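PDB 3N54: spore germination protein B3 from Bacillus subtilis subsp. subtilis, which takes part in the germination response of spores to the mixture of L-asparagine, glucose, fructose and potassium ions, as a membrane lipoprotein. Local coordinates for residues 204-208 / 249-253; 280-285 / 336-340. All blocks are in the same frame, centred on the assembly; numbering follows the deposited sequence.

Contact 1 (204-208 / 249-253)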
ATOM      1  N   LEU A 204     -12.684   1.507  -5.241  1.00 41.54           N
ATOM      2  CA  LEU A 204     -12.675   0.415  -4.273  1.00 42.65           C
ATOM      3  C   LEU A 204     -12.945   0.946  -2.875  1.00 44.09           C
ATOM      4  O   LEU A 204     -13.767   0.400  -2.141  1.00 45.26           O
ATOM      5  CB  LEU A 204     -11.333  -0.319  -4.323  1.00 42.01           C
ATOM      6  CG  LEU A 204     -11.254  -1.675  -3.633  1.00 42.96           C
ATOM      7  CD1 LEU A 204     -12.362  -2.608  -4.118  1.00 42.54           C
ATOM      8  CD2 LEU A 204      -9.871  -2.281  -3.871  1.00 42.14           C
ATOM      9  N   SER A 205     -12.273   2.035  -2.524  1.00 44.82           N
ATOM     10  CA  SER A 205     -12.457   2.669  -1.219  1.00 46.84           C
ATOM     11  C   SER A 205     -13.876   3.203  -1.014  1.00 48.75           C
ATOM     12  O   SER A 205     -14.387   3.198   0.108  1.00 50.49           O
ATOM     13  CB  SER A 205     -11.462   3.816  -1.052  1.00 47.15           C
ATOM     14  OG  SER A 205     -11.629   4.436   0.214  1.00 50.99           O
ATOM     15  N   TRP A 206     -14.493   3.673  -2.102  1.00 48.79           N
ATOM     16  CA  TRP A 206     -15.847   4.231  -2.083  1.00 50.80           C
ATOM     17  C   TRP A 206     -16.863   3.151  -1.755  1.00 52.11           C
ATOM     18  O   TRP A 206     -17.716   3.324  -0.881  1.00 54.69           O
ATOM     19  CB  TRP A 206     -16.175   4.837  -3.454  1.00 50.33           C
ATOM     20  CG  TRP A 206     -17.339   5.793  -3.519  1.00 52.71           C
ATOM     21  CD1 TRP A 206     -18.537   5.701  -2.867  1.00 55.55           C
ATOM     22  CD2 TRP A 206     -17.428   6.958  -4.350  1.00 53.21           C
ATOM     23  NE1 TRP A 206     -19.350   6.755  -3.218  1.00 57.39           N
ATOM     24  CE2 TRP A 206     -18.691   7.540  -4.125  1.00 55.48           C
ATOM     25  CE3 TRP A 206     -16.551   7.575  -5.250  1.00 51.97           C
ATOM     26  CZ2 TRP A 206     -19.102   8.707  -4.767  1.00 57.68           C
ATOM     27  CZ3 TRP A 206     -16.961   8.735  -5.891  1.00 53.40           C
ATOM     28  CH2 TRP A 206     -18.227   9.289  -5.648  1.00 56.13           C
ATOM     29  N   VAL A 207     -16.773   2.040  -2.477  1.00 51.03           N
ATOM     30  CA  VAL A 207     -17.703   0.929  -2.319  1.00 52.68           C
ATOM     31  C   VAL A 207     -17.524   0.234  -0.963  1.00 54.25           C
ATOM     32  O   VAL A 207     -18.505  -0.183  -0.351  1.00 56.67           O
ATOM     33  CB  VAL A 207     -17.555  -0.084  -3.477  1.00 51.28           C
ATOM     34  CG1 VAL A 207     -18.471  -1.284  -3.279  1.00 53.19           C
ATOM     35  CG2 VAL A 207     -17.864   0.595  -4.814  1.00 51.18           C
ATOM     36  N   MET A 208     -16.282   0.135  -0.491  1.00 53.35           N
ATOM     37  CA  MET A 208     -15.995  -0.497   0.798  1.00 54.93           C
ATOM     38  C   MET A 208     -16.302   0.408   1.993  1.00 57.63           C
ATOM     39  O   MET A 208     -16.301  -0.057   3.129  1.00 59.13           O
ATOM     40  CB  MET A 208     -14.536  -0.956   0.857  1.00 53.06           C
ATOM     41  CG  MET A 208     -14.188  -2.028  -0.167  1.00 51.87           C
ATOM     42  SD  MET A 208     -15.181  -3.523  -0.023  1.00 54.87           S
ATOM     43  CE  MET A 208     -14.697  -4.068   1.614  1.00 54.38           C
ATOM     44  N   ILE A 249     -23.688  -5.651  -1.181  1.00 73.77           N
ATOM     45  CA  ILE A 249     -23.083  -4.402  -0.757  1.00 71.24           C
ATOM     46  C   ILE A 249     -24.016  -3.242  -1.059  1.00 72.60           C
ATOM     47  O   ILE A 249     -24.468  -3.072  -2.192  1.00 72.38           O
ATOM     48  CB  ILE A 249     -21.737  -4.170  -1.458  1.00 66.73           C
ATOM     49  CG1 ILE A 249     -20.768  -5.306  -1.114  1.00 65.59           C
ATOM     50  CG2 ILE A 249     -21.161  -2.813  -1.069  1.00 65.03           C
ATOM     51  CD1 ILE A 249     -19.351  -5.092  -1.613  1.00 61.79           C
ATOM     52  N   SER A 250     -24.298  -2.451  -0.032  1.00 74.25           N
ATOM     53  CA  SER A 250     -25.151  -1.286  -0.146  1.00 76.52           C
ATOM     54  C   SER A 250     -24.292  -0.053   0.051  1.00 74.08           C
ATOM     55  O   SER A 250     -23.530   0.018   1.009  1.00 73.81           O
ATOM     56  CB  SER A 250     -26.257  -1.336   0.907  1.00 81.84           C
ATOM     57  OG  SER A 250     -27.147  -0.245   0.767  1.00 85.01           O
ATOM     58  N   VAL A 251     -24.399   0.908  -0.860  1.00 73.09           N
ATOM     59  CA  VAL A 251     -23.641   2.150  -0.771  1.00 71.19           C
ATOM     60  C   VAL A 251     -24.609   3.324  -0.775  1.00 74.56           C
ATOM     61  O   VAL A 251     -25.402   3.481  -1.703  1.00 75.65           O
ATOM     62  CB  VAL A 251     -22.635   2.301  -1.943  1.00 66.97           C
ATOM     63  CG1 VAL A 251     -21.938   3.650  -1.887  1.00 65.58           C
ATOM     64  CG2 VAL A 251     -21.613   1.176  -1.923  1.00 63.46           C
ATOM     65  N   LYS A 252     -24.554   4.129   0.281  1.00 76.68           N
ATOM     66  CA  LYS A 252     -25.353   5.339   0.386  1.00 80.38           C
ATOM     67  C   LYS A 252     -24.397   6.515   0.502  1.00 78.85           C
ATOM     68  O   LYS A 252     -23.598   6.576   1.434  1.00 78.30           O
ATOM     69  CB  LYS A 252     -26.291   5.272   1.592  1.00 85.67           C
ATOM     70  CG  LYS A 252     -27.424   4.267   1.435  1.00 88.67           C
ATOM     71  CD  LYS A 252     -28.417   4.349   2.591  1.00 95.27           C
ATOM     72  CE  LYS A 252     -29.654   3.500   2.326  1.00 99.14           C
ATOM     73  NZ  LYS A 252     -30.699   3.671   3.379  1.00106.19           N
ATOM     74  N   THR A 253     -24.477   7.437  -0.453  1.00 78.61           N
ATOM     75  CA  THR A 253     -23.573   8.577  -0.509  1.00 77.61           C
ATOM     76  C   THR A 253     -24.334   9.877  -0.739  1.00 81.72           C
ATOM     77  O   THR A 253     -25.220   9.941  -1.588  1.00 82.95           O
ATOM     78  CB  THR A 253     -22.549   8.410  -1.653  1.00 72.73           C
ATOM     79  OG1 THR A 253     -21.989   7.092  -1.616  1.00 69.29           O
ATOM     80  CG2 THR A 253     -21.434   9.444  -1.548  1.00 71.27           C
TER
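Trp206 and Thr253 make the one hydrogen bond between helix 204-208 and strand 249-253. The indole N-H of Trp206 points edge-on at the threonine hydroxyl, with NE1 3.1 Å from Thr253 OG1. The bond is fairly straight, with an N-H...O angle of 164°, and the oxygen lies in the plane of the indole. Trp206 reaches it because CG stands anti to its own backbone N (chi1 -163°), which carries the indole from the flank of the helix to the strand. Thr253 OG1 is also hydrogen-bonded to the hydroxyl of Ser232 on the next strand, so two groups grip this buried oxygen. The threonine methyl packs close by, Thr253 CG2 being 3.8 Å from Trp206 NE1.

The remaining contacts are van der Waals packing, mostly between apolar side chains. Val251 CG1 approaches Trp206 CD1 obliquely at 4.1 Å, while its other methyl, CG2, lies 3.7 Å from the backbone O of Val207, an oxygen that Thr234 OG1 hydrogen-bonds. Val207 CG1 meets Ile249 CG2 at 3.8 Å, the two branched side chains crossing at about a right angle.

The helix runs nearly perpendicular to the strand (99°, axes 8.8 Å apart), so two successive helix residues serve three alternate strand positions. A leucine in place of Trp206 would probably leave Thr253 OG1 without its indole donor and open a gap beside Val251. The chemistry is that of a helix packed on a sheet through branched aliphatic groups, with an indole whose polar N-H is satisfied within the buried interface by a hydroxyl that a neighbouring strand also holds.

Contact 2 (280-285 / 336-340)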
ATOM      1  N   PHE A 280     -24.414   8.657 -11.979  1.00 59.51           N
ATOM      2  CA  PHE A 280     -23.281   8.512 -11.065  1.00 57.04           C
ATOM      3  C   PHE A 280     -23.257   7.123 -10.430  1.00 56.13           C
ATOM      4  O   PHE A 280     -22.201   6.508 -10.313  1.00 53.56           O
ATOM      5  CB  PHE A 280     -23.330   9.561  -9.949  1.00 58.79           C
ATOM      6  CG  PHE A 280     -23.173  10.981 -10.421  1.00 59.46           C
ATOM      7  CD1 PHE A 280     -22.045  11.374 -11.127  1.00 56.90           C
ATOM      8  CD2 PHE A 280     -24.129  11.939 -10.109  1.00 62.84           C
ATOM      9  CE1 PHE A 280     -21.891  12.687 -11.548  1.00 58.51           C
ATOM     10  CE2 PHE A 280     -23.979  13.255 -10.521  1.00 64.12           C
ATOM     11  CZ  PHE A 280     -22.859  13.630 -11.244  1.00 61.96           C
ATOM     12  N   GLU A 281     -24.428   6.646 -10.015  1.00 58.89           N
ATOM     13  CA  GLU A 281     -24.568   5.324  -9.396  1.00 58.86           C
ATOM     14  C   GLU A 281     -24.098   4.215 -10.320  1.00 56.58           C
ATOM     15  O   GLU A 281     -23.312   3.356  -9.915  1.00 54.95           O
ATOM     16  CB  GLU A 281     -26.027   5.064  -9.008  1.00 62.96           C
ATOM     17  CG  GLU A 281     -26.501   5.823  -7.777  1.00 65.80           C
ATOM     18  CD  GLU A 281     -28.021   5.950  -7.708  1.00 70.76           C
ATOM     19  OE1 GLU A 281     -28.731   5.217  -8.431  1.00 71.85           O
ATOM     20  OE2 GLU A 281     -28.505   6.792  -6.928  1.00 73.51           O
ATOM     21  N   LYS A 282     -24.584   4.236 -11.558  1.00 57.02           N
ATOM     22  CA  LYS A 282     -24.221   3.223 -12.549  1.00 55.74           C
ATOM     23  C   LYS A 282     -22.726   3.233 -12.855  1.00 52.16           C
ATOM     24  O   LYS A 282     -22.130   2.178 -13.059  1.00 50.89           O
ATOM     25  CB  LYS A 282     -25.022   3.404 -13.844  1.00 57.48           C
ATOM     26  CG  LYS A 282     -26.467   2.918 -13.766  1.00 61.90           C
ATOM     27  CD  LYS A 282     -27.176   3.075 -15.115  1.00 64.75           C
ATOM     28  CE  LYS A 282     -28.463   2.270 -15.170  1.00 69.15           C
ATOM     29  NZ  LYS A 282     -29.104   2.318 -16.514  1.00 71.10           N
ATOM     30  N   LYS A 283     -22.125   4.420 -12.884  1.00 50.96           N
ATOM     31  CA  LYS A 283     -20.691   4.536 -13.140  1.00 48.22           C
ATOM     32  C   LYS A 283     -19.881   3.869 -12.027  1.00 46.69           C
ATOM     33  O   LYS A 283     -18.972   3.092 -12.301  1.00 45.15           O
ATOM     34  CB  LYS A 283     -20.264   6.001 -13.311  1.00 47.94           C
ATOM     35  CG  LYS A 283     -18.754   6.171 -13.440  1.00 45.34           C
ATOM     36  CD  LYS A 283     -18.367   7.541 -13.951  1.00 45.30           C
ATOM     37  CE  LYS A 283     -16.855   7.749 -13.861  1.00 44.08           C
ATOM     38  NZ  LYS A 283     -16.065   6.632 -14.459  1.00 41.89           N
ATOM     39  N   LEU A 284     -20.216   4.164 -10.776  1.00 47.39           N
ATOM     40  CA  LEU A 284     -19.512   3.548  -9.653  1.00 46.46           C
ATOM     41  C   LEU A 284     -19.612   2.028  -9.752  1.00 46.44           C
ATOM     42  O   LEU A 284     -18.626   1.315  -9.539  1.00 45.13           O
ATOM     43  CB  LEU A 284     -20.077   4.033  -8.310  1.00 47.98           C
ATOM     44  CG  LEU A 284     -19.348   3.580  -7.041  1.00 47.28           C
ATOM     45  CD1 LEU A 284     -17.918   4.089  -7.025  1.00 45.11           C
ATOM     46  CD2 LEU A 284     -20.078   4.051  -5.785  1.00 49.13           C
ATOM     47  N   GLU A 285     -20.801   1.543 -10.091  1.00 48.44           N
ATOM     48  CA  GLU A 285     -21.040   0.111 -10.194  1.00 49.48           C
ATOM     49  C   GLU A 285     -20.167  -0.548 -11.254  1.00 48.02           C
ATOM     50  O   GLU A 285     -19.525  -1.559 -10.985  1.00 47.39           O
ATOM     51  CB  GLU A 285     -22.510  -0.184 -10.497  1.00 52.66           C
ATOM     52  CG  GLU A 285     -22.805  -1.672 -10.535  1.00 54.96           C
ATOM     53  CD  GLU A 285     -24.277  -1.991 -10.438  1.00 59.75           C
ATOM     54  OE1 GLU A 285     -25.100  -1.244 -11.006  1.00 63.31           O
ATOM     55  OE2 GLU A 285     -24.609  -3.007  -9.804  1.00 62.94           O
ATOM     56  N   TYR A 336     -24.651  -5.173  -5.975  1.00 64.40           N
ATOM     57  CA  TYR A 336     -24.510  -3.821  -5.460  1.00 64.32           C
ATOM     58  C   TYR A 336     -25.837  -3.082  -5.440  1.00 64.93           C
ATOM     59  O   TYR A 336     -26.677  -3.276  -6.312  1.00 65.24           O
ATOM     60  CB  TYR A 336     -23.497  -3.044  -6.307  1.00 63.97           C
ATOM     61  CG  TYR A 336     -22.166  -3.745  -6.443  1.00 62.40           C
ATOM     62  CD1 TYR A 336     -21.131  -3.502  -5.545  1.00 60.99           C
ATOM     63  CD2 TYR A 336     -21.945  -4.667  -7.459  1.00 60.99           C
ATOM     64  CE1 TYR A 336     -19.908  -4.153  -5.661  1.00 59.79           C
ATOM     65  CE2 TYR A 336     -20.726  -5.320  -7.582  1.00 60.30           C
ATOM     66  CZ  TYR A 336     -19.712  -5.058  -6.680  1.00 59.43           C
ATOM     67  OH  TYR A 336     -18.505  -5.707  -6.803  1.00 58.40           O
ATOM     68  N   ASP A 337     -26.019  -2.247  -4.424  1.00 65.49           N
ATOM     69  CA  ASP A 337     -27.170  -1.371  -4.328  1.00 65.97           C
ATOM     70  C   ASP A 337     -26.612   0.006  -4.006  1.00 66.18           C
ATOM     71  O   ASP A 337     -26.319   0.319  -2.853  1.00 66.37           O
ATOM     72  CB  ASP A 337     -28.147  -1.861  -3.256  1.00 66.22           C
ATOM     73  CG  ASP A 337     -29.422  -1.025  -3.191  1.00 66.91           C
ATOM     74  OD1 ASP A 337     -30.468  -1.584  -2.800  1.00 68.82           O
ATOM     75  OD2 ASP A 337     -29.391   0.179  -3.528  1.00 66.91           O
ATOM     76  N   ILE A 338     -26.450   0.821  -5.040  1.00 66.44           N
ATOM     77  CA  ILE A 338     -25.821   2.122  -4.892  1.00 66.70           C
ATOM     78  C   ILE A 338     -26.866   3.223  -4.982  1.00 67.32           C
ATOM     79  O   ILE A 338     -27.637   3.274  -5.936  1.00 67.51           O
ATOM     80  CB  ILE A 338     -24.727   2.317  -5.959  1.00 66.50           C
ATOM     81  CG1 ILE A 338     -23.751   1.135  -5.925  1.00 66.30           C
ATOM     82  CG2 ILE A 338     -23.999   3.621  -5.737  1.00 65.90           C
ATOM     83  CD1 ILE A 338     -22.600   1.252  -6.889  1.00 66.73           C
ATOM     84  N   SER A 339     -26.883   4.098  -3.982  1.00 68.07           N
ATOM     85  CA  SER A 339     -27.843   5.188  -3.916  1.00 68.73           C
ATOM     86  C   SER A 339     -27.139   6.506  -3.626  1.00 69.26           C
ATOM     87  O   SER A 339     -26.554   6.690  -2.560  1.00 69.24           O
ATOM     88  CB  SER A 339     -28.892   4.900  -2.839  1.00 68.84           C
ATOM     89  OG  SER A 339     -29.852   5.942  -2.771  1.00 69.27           O
ATOM     90  N   PHE A 340     -27.193   7.416  -4.590  1.00 70.05           N
ATOM     91  CA  PHE A 340     -26.565   8.724  -4.470  1.00 70.76           C
ATOM     92  C   PHE A 340     -27.646   9.759  -4.204  1.00 71.67           C
ATOM     93  O   PHE A 340     -28.797   9.578  -4.602  1.00 71.72           O
ATOM     94  CB  PHE A 340     -25.807   9.076  -5.756  1.00 70.70           C
ATOM     95  CG  PHE A 340     -24.420   8.477  -5.852  1.00 70.14           C
ATOM     96  CD1 PHE A 340     -24.137   7.200  -5.371  1.00 69.83           C
ATOM     97  CD2 PHE A 340     -23.405   9.183  -6.482  1.00 69.74           C
ATOM     98  CE1 PHE A 340     -22.862   6.667  -5.483  1.00 69.75           C
ATOM     99  CE2 PHE A 340     -22.132   8.650  -6.601  1.00 69.60           C
ATOM    100  CZ  PHE A 340     -21.862   7.391  -6.102  1.00 69.60           C
TER
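Glu281 reaches from helix 280-285 to the backbone of strand 336-340, where its OE2 accepts a hydrogen bond from the backbone N of Phe340, 2.8 Å away. The bond is almost straight (178°), but the donor comes from the anti side of the carboxylate and lies 27° out of its plane. With CG opposite the carbonyl carbon (chi1 -75°) and the chain extended beyond it, Glu281 brings its carboxylate to this amide. Glu281 CG rests 3.6 Å from Phe340 CD1. Phe280 C and Glu281 CA stand over one face of the Phe340 ring, Phe280 C offset toward the rim; separately, Phe280 CB comes 3.5 Å from Phe340 CD2. Leu284 CD2 lies in plane at the edge, 3.8 Å from Phe340 CZ.

Two residues earlier on the strand, Ile338 also points at the helix. Its CD1 touches Leu284 CD2 at 3.9 Å and lies 3.7 Å from the backbone N of Glu285. Glu285 OE2 comes within 3.7 Å of Tyr336 CB, its carboxylate plane nearly perpendicular to the tyrosine ring.

Farther out, the Phe227 and Trp206 rings meet Phe340, and Phe227 meets Phe280. Backbone bonds from Asp337 and Ser339 to strand 245-258 hold the strand. An acidic side chain thus engages a main-chain amide beside an aromatic cluster, yet its carboxylate also lies beside the Ile338 carbonyl, an acceptor it does not bond, which the Phe340 N-H probably offsets only in part.

Overall arrangement
From the N terminus, helix 198-208 comes first; the chain then forms strands 215-220 and 223-240 before strand 245-258 returns to the helix and closes contact 1. Helix 271-299 follows, then three shorter helices, and strand 333-342 closes contact 2. The two loops are in series, neither enclosing nor crossing the other. They converge in space, with centres about 8 Å apart, because strands 245-258 and 333-342 pair side by side as parallel neighbours in one four-stranded mixed sheet. Trp206 of contact 1 packs on Leu284 of contact 2, so the two helices and the sheet share a continuous core within the C-terminal GerAC-like region.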